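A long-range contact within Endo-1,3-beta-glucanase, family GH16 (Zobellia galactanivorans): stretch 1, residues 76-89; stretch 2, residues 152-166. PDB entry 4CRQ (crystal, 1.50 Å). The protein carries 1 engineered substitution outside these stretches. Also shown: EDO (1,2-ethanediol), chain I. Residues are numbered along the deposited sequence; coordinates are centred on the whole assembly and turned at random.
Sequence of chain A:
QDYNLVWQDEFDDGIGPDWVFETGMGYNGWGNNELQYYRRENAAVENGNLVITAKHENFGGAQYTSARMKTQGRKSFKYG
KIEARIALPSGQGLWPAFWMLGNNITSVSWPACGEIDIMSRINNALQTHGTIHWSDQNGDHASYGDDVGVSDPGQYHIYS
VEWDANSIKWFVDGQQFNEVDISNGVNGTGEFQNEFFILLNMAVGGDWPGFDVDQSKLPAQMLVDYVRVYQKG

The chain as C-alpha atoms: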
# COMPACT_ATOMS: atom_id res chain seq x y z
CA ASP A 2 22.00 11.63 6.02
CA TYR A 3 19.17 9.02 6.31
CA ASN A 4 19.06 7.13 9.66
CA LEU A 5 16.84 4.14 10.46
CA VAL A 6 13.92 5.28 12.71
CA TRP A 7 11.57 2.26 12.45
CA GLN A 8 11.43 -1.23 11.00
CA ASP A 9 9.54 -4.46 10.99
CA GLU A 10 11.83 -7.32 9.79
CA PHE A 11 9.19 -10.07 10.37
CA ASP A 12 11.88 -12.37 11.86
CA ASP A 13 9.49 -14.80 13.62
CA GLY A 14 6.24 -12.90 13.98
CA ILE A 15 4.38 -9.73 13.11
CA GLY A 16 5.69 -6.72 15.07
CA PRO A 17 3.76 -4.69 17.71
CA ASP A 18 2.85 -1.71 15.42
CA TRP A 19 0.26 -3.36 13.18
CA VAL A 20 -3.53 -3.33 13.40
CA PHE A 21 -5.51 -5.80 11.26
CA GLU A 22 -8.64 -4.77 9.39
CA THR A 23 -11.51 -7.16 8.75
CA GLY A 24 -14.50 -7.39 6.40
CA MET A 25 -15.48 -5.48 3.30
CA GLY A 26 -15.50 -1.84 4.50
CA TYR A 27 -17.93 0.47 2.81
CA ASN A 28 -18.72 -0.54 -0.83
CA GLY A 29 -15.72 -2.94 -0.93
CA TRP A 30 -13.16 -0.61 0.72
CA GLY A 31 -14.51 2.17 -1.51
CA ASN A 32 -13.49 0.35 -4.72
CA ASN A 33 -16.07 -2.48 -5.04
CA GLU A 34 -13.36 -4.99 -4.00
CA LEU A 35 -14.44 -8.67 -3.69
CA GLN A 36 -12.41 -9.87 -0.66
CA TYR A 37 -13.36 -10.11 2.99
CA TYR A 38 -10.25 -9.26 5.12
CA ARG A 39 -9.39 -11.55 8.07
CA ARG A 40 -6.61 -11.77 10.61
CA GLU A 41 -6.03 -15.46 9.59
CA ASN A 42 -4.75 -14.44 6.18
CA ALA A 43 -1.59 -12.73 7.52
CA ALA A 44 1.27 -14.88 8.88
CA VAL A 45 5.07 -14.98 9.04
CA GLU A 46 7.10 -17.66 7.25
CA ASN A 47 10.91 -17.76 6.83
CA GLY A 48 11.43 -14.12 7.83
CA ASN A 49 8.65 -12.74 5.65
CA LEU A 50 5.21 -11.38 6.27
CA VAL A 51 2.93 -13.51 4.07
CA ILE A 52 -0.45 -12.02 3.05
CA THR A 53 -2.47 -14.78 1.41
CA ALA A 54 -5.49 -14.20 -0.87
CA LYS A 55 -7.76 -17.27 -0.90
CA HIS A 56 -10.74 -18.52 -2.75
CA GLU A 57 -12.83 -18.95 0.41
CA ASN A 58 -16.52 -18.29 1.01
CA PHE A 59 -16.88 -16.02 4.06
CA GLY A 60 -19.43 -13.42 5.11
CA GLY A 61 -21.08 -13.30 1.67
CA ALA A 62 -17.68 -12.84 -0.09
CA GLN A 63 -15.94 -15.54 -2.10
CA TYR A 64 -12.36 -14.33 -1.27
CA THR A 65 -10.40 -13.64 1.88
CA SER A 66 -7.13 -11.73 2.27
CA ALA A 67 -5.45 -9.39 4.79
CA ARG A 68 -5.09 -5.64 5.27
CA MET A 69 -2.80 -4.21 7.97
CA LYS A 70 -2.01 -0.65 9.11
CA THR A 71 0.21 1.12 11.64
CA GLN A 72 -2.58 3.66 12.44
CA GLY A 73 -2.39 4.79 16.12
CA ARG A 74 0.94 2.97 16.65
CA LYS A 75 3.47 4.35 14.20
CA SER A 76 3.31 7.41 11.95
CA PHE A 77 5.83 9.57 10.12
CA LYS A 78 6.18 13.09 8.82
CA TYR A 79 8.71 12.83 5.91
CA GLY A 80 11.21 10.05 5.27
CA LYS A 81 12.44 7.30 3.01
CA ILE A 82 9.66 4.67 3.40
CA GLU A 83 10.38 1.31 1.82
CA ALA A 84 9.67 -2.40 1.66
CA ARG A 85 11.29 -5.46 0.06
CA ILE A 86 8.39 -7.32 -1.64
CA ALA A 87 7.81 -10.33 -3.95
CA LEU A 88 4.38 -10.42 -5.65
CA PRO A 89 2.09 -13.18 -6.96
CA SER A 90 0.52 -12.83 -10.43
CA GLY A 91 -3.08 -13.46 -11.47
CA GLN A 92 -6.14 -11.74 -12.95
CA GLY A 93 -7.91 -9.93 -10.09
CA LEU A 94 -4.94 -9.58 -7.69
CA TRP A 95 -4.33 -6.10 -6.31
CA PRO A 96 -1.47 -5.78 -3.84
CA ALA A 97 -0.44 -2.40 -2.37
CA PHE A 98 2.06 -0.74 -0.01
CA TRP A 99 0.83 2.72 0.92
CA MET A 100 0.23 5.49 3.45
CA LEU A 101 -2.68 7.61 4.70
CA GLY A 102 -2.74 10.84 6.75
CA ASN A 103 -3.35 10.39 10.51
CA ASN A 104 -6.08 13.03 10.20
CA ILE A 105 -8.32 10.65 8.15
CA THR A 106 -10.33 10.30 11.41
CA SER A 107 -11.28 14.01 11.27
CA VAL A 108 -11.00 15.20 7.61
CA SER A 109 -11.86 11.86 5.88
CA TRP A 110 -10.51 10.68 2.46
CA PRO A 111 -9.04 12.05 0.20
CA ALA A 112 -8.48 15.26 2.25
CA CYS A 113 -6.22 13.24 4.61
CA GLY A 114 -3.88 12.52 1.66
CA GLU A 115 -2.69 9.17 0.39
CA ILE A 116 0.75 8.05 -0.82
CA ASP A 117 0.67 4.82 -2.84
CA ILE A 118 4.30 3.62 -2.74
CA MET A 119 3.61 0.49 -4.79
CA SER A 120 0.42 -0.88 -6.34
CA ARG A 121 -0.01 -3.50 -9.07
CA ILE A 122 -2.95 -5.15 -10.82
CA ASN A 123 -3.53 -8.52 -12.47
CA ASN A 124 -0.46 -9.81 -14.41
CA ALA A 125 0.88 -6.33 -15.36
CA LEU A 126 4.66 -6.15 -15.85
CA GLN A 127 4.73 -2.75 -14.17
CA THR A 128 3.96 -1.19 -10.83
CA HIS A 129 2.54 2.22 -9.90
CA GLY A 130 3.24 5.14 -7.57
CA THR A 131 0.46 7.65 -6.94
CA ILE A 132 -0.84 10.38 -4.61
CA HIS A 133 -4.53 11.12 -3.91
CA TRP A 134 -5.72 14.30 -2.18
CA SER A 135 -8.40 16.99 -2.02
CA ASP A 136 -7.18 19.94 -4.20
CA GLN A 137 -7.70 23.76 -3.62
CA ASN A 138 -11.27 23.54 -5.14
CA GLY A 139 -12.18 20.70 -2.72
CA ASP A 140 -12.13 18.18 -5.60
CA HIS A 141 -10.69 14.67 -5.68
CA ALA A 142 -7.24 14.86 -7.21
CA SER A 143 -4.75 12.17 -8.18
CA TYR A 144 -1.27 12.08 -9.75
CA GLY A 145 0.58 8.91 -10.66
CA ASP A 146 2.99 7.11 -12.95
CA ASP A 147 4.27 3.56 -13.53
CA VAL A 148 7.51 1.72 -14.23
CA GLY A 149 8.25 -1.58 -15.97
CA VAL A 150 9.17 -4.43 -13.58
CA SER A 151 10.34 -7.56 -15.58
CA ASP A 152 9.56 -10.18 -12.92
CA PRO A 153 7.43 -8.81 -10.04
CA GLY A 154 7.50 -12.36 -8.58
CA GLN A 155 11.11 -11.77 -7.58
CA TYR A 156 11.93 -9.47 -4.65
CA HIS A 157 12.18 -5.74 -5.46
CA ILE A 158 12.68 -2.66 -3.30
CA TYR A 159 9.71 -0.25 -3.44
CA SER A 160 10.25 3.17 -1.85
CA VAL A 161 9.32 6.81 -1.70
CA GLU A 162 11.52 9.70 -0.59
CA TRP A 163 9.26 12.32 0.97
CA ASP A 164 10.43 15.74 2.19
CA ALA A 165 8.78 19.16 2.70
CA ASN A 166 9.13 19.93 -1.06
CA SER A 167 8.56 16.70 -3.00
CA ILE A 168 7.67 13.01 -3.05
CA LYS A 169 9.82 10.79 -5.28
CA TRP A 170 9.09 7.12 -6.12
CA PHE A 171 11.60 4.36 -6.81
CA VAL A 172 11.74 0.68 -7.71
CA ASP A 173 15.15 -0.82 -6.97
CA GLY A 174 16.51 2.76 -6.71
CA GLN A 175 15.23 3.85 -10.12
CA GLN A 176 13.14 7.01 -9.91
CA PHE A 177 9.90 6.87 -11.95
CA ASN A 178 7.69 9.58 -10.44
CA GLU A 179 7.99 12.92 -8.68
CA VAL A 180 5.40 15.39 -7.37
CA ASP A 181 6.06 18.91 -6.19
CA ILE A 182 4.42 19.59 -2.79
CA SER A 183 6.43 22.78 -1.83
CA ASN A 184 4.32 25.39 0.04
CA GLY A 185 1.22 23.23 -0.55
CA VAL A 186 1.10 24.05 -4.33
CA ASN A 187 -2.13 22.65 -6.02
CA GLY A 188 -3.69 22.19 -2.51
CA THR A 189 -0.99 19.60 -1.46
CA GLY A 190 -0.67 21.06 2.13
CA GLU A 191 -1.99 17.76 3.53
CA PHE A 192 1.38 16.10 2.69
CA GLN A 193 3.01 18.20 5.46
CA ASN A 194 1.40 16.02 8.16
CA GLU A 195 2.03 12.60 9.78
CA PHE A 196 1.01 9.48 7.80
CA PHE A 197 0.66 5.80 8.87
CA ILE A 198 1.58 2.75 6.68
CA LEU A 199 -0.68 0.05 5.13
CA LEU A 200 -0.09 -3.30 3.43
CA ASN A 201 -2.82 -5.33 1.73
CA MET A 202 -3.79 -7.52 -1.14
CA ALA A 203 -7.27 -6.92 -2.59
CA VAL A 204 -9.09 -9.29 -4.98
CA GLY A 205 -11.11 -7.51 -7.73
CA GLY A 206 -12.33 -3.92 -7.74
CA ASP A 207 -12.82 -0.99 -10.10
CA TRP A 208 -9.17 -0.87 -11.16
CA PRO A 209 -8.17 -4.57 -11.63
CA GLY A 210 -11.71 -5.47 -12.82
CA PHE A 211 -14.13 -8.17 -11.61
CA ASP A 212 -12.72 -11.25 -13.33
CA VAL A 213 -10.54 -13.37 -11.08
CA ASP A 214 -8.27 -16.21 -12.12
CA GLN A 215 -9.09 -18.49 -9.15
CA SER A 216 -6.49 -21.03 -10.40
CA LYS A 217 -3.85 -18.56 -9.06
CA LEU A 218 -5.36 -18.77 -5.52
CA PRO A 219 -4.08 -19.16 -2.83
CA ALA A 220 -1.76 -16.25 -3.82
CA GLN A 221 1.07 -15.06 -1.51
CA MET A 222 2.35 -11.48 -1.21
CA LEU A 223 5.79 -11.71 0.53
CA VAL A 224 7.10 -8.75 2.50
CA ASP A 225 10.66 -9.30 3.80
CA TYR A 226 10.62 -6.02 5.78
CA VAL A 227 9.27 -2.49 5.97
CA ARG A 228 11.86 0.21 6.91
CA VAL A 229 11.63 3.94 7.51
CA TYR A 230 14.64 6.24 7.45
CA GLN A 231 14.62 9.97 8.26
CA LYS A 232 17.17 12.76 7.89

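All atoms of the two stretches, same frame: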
# COMPACT_ATOMS: atom_id res chain seq x y z
N SER A 76 3.59 6.49 13.06
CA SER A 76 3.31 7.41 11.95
C SER A 76 4.52 8.32 11.78
O SER A 76 5.33 8.52 12.73
CB SER A 76 1.99 8.19 12.13
OG SER A 76 2.03 8.93 13.33
N PHE A 77 4.63 8.86 10.56
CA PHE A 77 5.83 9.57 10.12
C PHE A 77 5.48 10.81 9.37
O PHE A 77 4.54 10.79 8.57
CB PHE A 77 6.68 8.64 9.18
CG PHE A 77 6.95 7.30 9.80
CD1 PHE A 77 7.99 7.13 10.76
CD2 PHE A 77 6.11 6.20 9.49
CE1 PHE A 77 8.21 5.88 11.34
CE2 PHE A 77 6.33 4.95 10.09
CZ PHE A 77 7.37 4.80 11.02
N LYS A 78 6.25 11.87 9.63
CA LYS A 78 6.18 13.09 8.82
C LYS A 78 7.52 13.18 8.11
O LYS A 78 8.53 13.49 8.72
CB LYS A 78 5.87 14.33 9.66
CG LYS A 78 5.81 15.62 8.86
CD LYS A 78 5.49 16.77 9.80
CE LYS A 78 5.80 18.10 9.16
NZ LYS A 78 5.16 19.21 9.91
N TYR A 79 7.52 12.89 6.80
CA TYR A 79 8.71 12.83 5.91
C TYR A 79 9.49 11.54 6.15
O TYR A 79 9.36 10.91 7.20
CB TYR A 79 9.65 14.05 6.01
CG TYR A 79 8.93 15.38 6.03
CD1 TYR A 79 7.92 15.67 5.07
CD2 TYR A 79 9.26 16.35 6.98
CE1 TYR A 79 7.25 16.89 5.09
CE2 TYR A 79 8.61 17.57 7.00
CZ TYR A 79 7.62 17.83 6.06
OH TYR A 79 7.01 19.03 6.13
N GLY A 80 10.29 11.16 5.16
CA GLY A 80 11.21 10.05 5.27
C GLY A 80 11.41 9.27 4.01
O GLY A 80 10.80 9.57 2.98
N LYS A 81 12.29 8.27 4.09
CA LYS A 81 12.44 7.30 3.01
C LYS A 81 11.66 6.10 3.56
O LYS A 81 12.06 5.53 4.59
CB LYS A 81 13.89 6.96 2.74
CG LYS A 81 14.08 5.87 1.72
CD LYS A 81 15.57 5.68 1.48
CE LYS A 81 15.81 4.42 0.68
NZ LYS A 81 17.25 4.15 0.46
N ILE A 82 10.55 5.73 2.90
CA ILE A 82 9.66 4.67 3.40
C ILE A 82 9.74 3.57 2.36
O ILE A 82 9.42 3.79 1.15
CB ILE A 82 8.22 5.17 3.61
CG1 ILE A 82 8.17 6.32 4.65
CG2 ILE A 82 7.27 4.03 4.06
CD1 ILE A 82 8.01 7.69 4.04
N GLU A 83 10.13 2.37 2.79
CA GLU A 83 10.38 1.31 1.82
C GLU A 83 10.06 -0.09 2.29
O GLU A 83 9.95 -0.35 3.49
CB GLU A 83 11.84 1.36 1.42
CG GLU A 83 12.88 0.95 2.46
CD GLU A 83 14.26 1.12 1.88
OE1 GLU A 83 14.46 0.88 0.67
OE2 GLU A 83 15.17 1.50 2.59
N ALA A 84 9.94 -1.01 1.36
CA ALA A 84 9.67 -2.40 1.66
C ALA A 84 10.30 -3.26 0.58
O ALA A 84 10.40 -2.84 -0.60
CB ALA A 84 8.18 -2.69 1.73
N ARG A 85 10.70 -4.47 0.98
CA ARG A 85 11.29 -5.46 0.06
C ARG A 85 10.18 -6.50 -0.13
O ARG A 85 9.83 -7.21 0.80
CB ARG A 85 12.60 -6.01 0.64
CG ARG A 85 13.26 -7.07 -0.26
CD ARG A 85 14.70 -7.35 0.16
NE ARG A 85 15.33 -8.24 -0.83
CZ ARG A 85 15.26 -9.57 -0.80
NH1 ARG A 85 14.62 -10.20 0.20
NH2 ARG A 85 15.86 -10.29 -1.76
N ILE A 86 9.63 -6.57 -1.36
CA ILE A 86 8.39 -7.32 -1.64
C ILE A 86 8.51 -8.19 -2.89
O ILE A 86 9.07 -7.74 -3.91
CB ILE A 86 7.20 -6.33 -1.84
CG1 ILE A 86 7.02 -5.41 -0.61
CG2 ILE A 86 5.86 -7.05 -2.11
CD1 ILE A 86 5.94 -4.33 -0.78
N ALA A 87 7.94 -9.40 -2.82
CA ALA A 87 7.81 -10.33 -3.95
C ALA A 87 6.30 -10.52 -4.14
O ALA A 87 5.58 -10.76 -3.18
CB ALA A 87 8.52 -11.65 -3.69
N LEU A 88 5.81 -10.42 -5.38
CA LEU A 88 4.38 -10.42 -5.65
C LEU A 88 3.89 -11.60 -6.47
O LEU A 88 4.60 -12.04 -7.37
CB LEU A 88 4.05 -9.13 -6.45
CG LEU A 88 4.29 -7.78 -5.74
CD1 LEU A 88 4.09 -6.61 -6.70
CD2 LEU A 88 3.40 -7.65 -4.49
N PRO A 89 2.67 -12.09 -6.18
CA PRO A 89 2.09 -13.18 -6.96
C PRO A 89 1.44 -12.59 -8.21
O PRO A 89 1.17 -11.40 -8.23
CB PRO A 89 1.03 -13.74 -6.03
CG PRO A 89 0.58 -12.55 -5.21
CD PRO A 89 1.78 -11.66 -5.07
N ASP A 152 10.08 -9.04 -13.66
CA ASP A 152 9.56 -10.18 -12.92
C ASP A 152 9.14 -9.72 -11.52
O ASP A 152 9.96 -9.77 -10.56
CB ASP A 152 10.57 -11.32 -12.80
CG ASP A 152 9.91 -12.62 -12.25
OD1 ASP A 152 8.75 -12.61 -11.74
OD2 ASP A 152 10.58 -13.67 -12.33
N PRO A 153 7.87 -9.29 -11.37
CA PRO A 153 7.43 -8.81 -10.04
C PRO A 153 7.35 -9.93 -9.02
O PRO A 153 7.21 -9.66 -7.82
CB PRO A 153 6.04 -8.26 -10.32
CG PRO A 153 6.07 -7.89 -11.74
CD PRO A 153 6.84 -9.03 -12.39
N GLY A 154 7.44 -11.18 -9.48
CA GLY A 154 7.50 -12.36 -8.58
C GLY A 154 8.81 -12.53 -7.84
O GLY A 154 8.87 -13.30 -6.85
N GLN A 155 9.87 -11.86 -8.33
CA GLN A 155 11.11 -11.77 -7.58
C GLN A 155 10.97 -10.66 -6.54
O GLN A 155 10.04 -9.82 -6.64
CB GLN A 155 12.25 -11.40 -8.51
CG GLN A 155 12.57 -12.48 -9.54
CD GLN A 155 13.50 -11.98 -10.65
OE1 GLN A 155 13.89 -10.82 -10.65
NE2 GLN A 155 13.84 -12.87 -11.61
N TYR A 156 11.90 -10.63 -5.55
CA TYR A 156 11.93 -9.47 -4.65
C TYR A 156 12.39 -8.20 -5.39
O TYR A 156 13.28 -8.26 -6.25
CB TYR A 156 12.84 -9.68 -3.44
CG TYR A 156 12.23 -10.63 -2.45
CD1 TYR A 156 11.29 -10.18 -1.50
CD2 TYR A 156 12.59 -11.99 -2.46
CE1 TYR A 156 10.72 -11.06 -0.58
CE2 TYR A 156 12.04 -12.88 -1.55
CZ TYR A 156 11.11 -12.44 -0.61
OH TYR A 156 10.61 -13.38 0.28
N HIS A 157 11.75 -7.08 -5.04
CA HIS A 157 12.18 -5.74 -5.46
C HIS A 157 12.06 -4.81 -4.29
O HIS A 157 11.30 -5.09 -3.35
CB HIS A 157 11.36 -5.23 -6.63
CG HIS A 157 11.53 -6.06 -7.88
ND1 HIS A 157 12.53 -5.84 -8.77
CD2 HIS A 157 10.81 -7.15 -8.36
CE1 HIS A 157 12.44 -6.75 -9.78
NE2 HIS A 157 11.40 -7.54 -9.53
N ILE A 158 12.78 -3.70 -4.34
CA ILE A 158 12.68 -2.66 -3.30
C ILE A 158 11.73 -1.57 -3.82
O ILE A 158 11.99 -0.98 -4.88
CB ILE A 158 14.04 -2.02 -2.97
CG1 ILE A 158 15.14 -3.10 -2.72
CG2 ILE A 158 13.90 -1.01 -1.82
CD1 ILE A 158 14.91 -4.08 -1.57
N TYR A 159 10.65 -1.31 -3.07
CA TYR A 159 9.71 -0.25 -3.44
C TYR A 159 9.83 0.85 -2.42
O TYR A 159 9.70 0.57 -1.22
CB TYR A 159 8.29 -0.79 -3.46
CG TYR A 159 8.13 -1.90 -4.48
CD1 TYR A 159 7.93 -1.58 -5.84
CD2 TYR A 159 8.20 -3.26 -4.10
CE1 TYR A 159 7.80 -2.58 -6.78
CE2 TYR A 159 8.06 -4.28 -5.06
CZ TYR A 159 7.85 -3.94 -6.41
OH TYR A 159 7.70 -4.89 -7.40
N SER A 160 10.07 2.11 -2.84
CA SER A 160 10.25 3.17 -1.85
C SER A 160 9.75 4.51 -2.36
O SER A 160 9.59 4.71 -3.57
CB SER A 160 11.75 3.29 -1.47
OG SER A 160 12.49 3.72 -2.60
N VAL A 161 9.51 5.41 -1.41
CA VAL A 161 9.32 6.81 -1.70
C VAL A 161 10.27 7.61 -0.86
O VAL A 161 10.52 7.21 0.29
CB VAL A 161 7.87 7.34 -1.45
CG1 VAL A 161 6.93 6.80 -2.50
CG2 VAL A 161 7.41 7.09 0.00
N GLU A 162 10.81 8.69 -1.40
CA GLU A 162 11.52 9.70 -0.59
C GLU A 162 10.60 10.90 -0.52
O GLU A 162 10.24 11.48 -1.55
CB GLU A 162 12.87 10.09 -1.18
CG GLU A 162 13.93 9.03 -1.01
CD GLU A 162 15.24 9.37 -1.69
OE1 GLU A 162 15.38 10.42 -2.37
OE2 GLU A 162 16.17 8.55 -1.55
N TRP A 163 10.22 11.27 0.70
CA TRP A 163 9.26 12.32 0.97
C TRP A 163 9.87 13.38 1.84
O TRP A 163 10.28 13.06 2.93
CB TRP A 163 8.06 11.63 1.61
CG TRP A 163 6.99 12.48 2.27
CD1 TRP A 163 6.54 13.76 1.91
CD2 TRP A 163 6.19 12.09 3.41
NE1 TRP A 163 5.54 14.17 2.75
CE2 TRP A 163 5.28 13.21 3.68
CE3 TRP A 163 6.13 10.95 4.23
CZ2 TRP A 163 4.36 13.18 4.73
CZ3 TRP A 163 5.20 10.93 5.28
CH2 TRP A 163 4.34 12.03 5.53
N ASP A 164 9.95 14.62 1.36
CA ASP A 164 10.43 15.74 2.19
C ASP A 164 9.38 16.86 2.13
O ASP A 164 8.29 16.69 1.55
CB ASP A 164 11.83 16.20 1.75
CG ASP A 164 11.89 16.70 0.33
OD1 ASP A 164 10.90 17.21 -0.25
OD2 ASP A 164 13.00 16.56 -0.19
N ALA A 165 9.70 18.02 2.71
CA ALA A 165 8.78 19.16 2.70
C ALA A 165 8.42 19.66 1.28
O ALA A 165 7.37 20.27 1.09
CB ALA A 165 9.35 20.29 3.55
N ASN A 166 9.29 19.39 0.31
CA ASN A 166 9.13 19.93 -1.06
C ASN A 166 8.68 18.97 -2.15
O ASN A 166 8.16 19.41 -3.18
CB ASN A 166 10.45 20.57 -1.51
CG ASN A 166 10.81 21.78 -0.68
OD1 ASN A 166 9.96 22.61 -0.36
ND2 ASN A 166 12.08 21.90 -0.31
C1 EDO I . 18.95 4.71 3.71
O1 EDO I . 18.60 3.95 2.56
C2 EDO I . 20.33 4.30 4.20
O2 EDO I . 21.26 4.61 3.16
O HOH W 1 7.97 -7.41 -6.44

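The contact is an antiparallel strand pairing, strand 80-87 against the strand that ends at Trp 163, with a wide aromatic anchor at one end and a tight turn at the other. Before the strand begins, the backbone of Phe 77 to Tyr 79 packs on the indole of Trp 163: Phe 77 O lies 3.3 Å from Trp 163 CH2, and Tyr 79 CA sits over the five-membered ring. Tyr 79 then turns its ring edge toward the indole face, while Ala 165 N lies over one face of the tyrosine.

Gly 80 opens the ladder. Its phi/psi of 146/178 would jam a CB against the preceding carbonyl, so the backbone itself calls for glycine. Gly 80 N to Trp 163 O and Trp 163 N to Gly 80 O are both 2.9 Å, and the same reciprocal pairing recurs at Ile 82 with Val 161, Ala 84 with Tyr 159 and Ile 86 with His 157.

Side chains alternate with this register. Lys 81 meets Glu 162 through aliphatic parts, CG to CG at 4.2 Å, on a face that mixes charged chains with Ser 160, Ile 158, Ala 87 and Tyr 156. On the opposite face, Ile 82 CD1 reaches the edge of Trp 163 at CE3 (3.8 Å). Back on the Lys 81 face, Glu 83 CB packs on Ser 160 CB at 3.5 Å. Ala 84 shares the Ile 82 face. Arg 85, extended on the Lys 81 face, lays its guanidinium flat on Tyr 156, planes 15° apart. On the Ile 82 face, Ile 86 CB meets Tyr 159 CE2 at 3.9 Å, and one water bridges Ile 86 O (2.8 Å from the water O), Pro 153 O (2.7 Å) and Tyr 159 OH (2.7 Å), tying strand, turn and phenol together. Ala 87 CB covers the face of the Tyr 156 ring opposite Arg 85.

Leu 88 closes the contact on the type I turn from Asp 152 to Gln 155, its N donating to Pro 153 O at 2.9 Å.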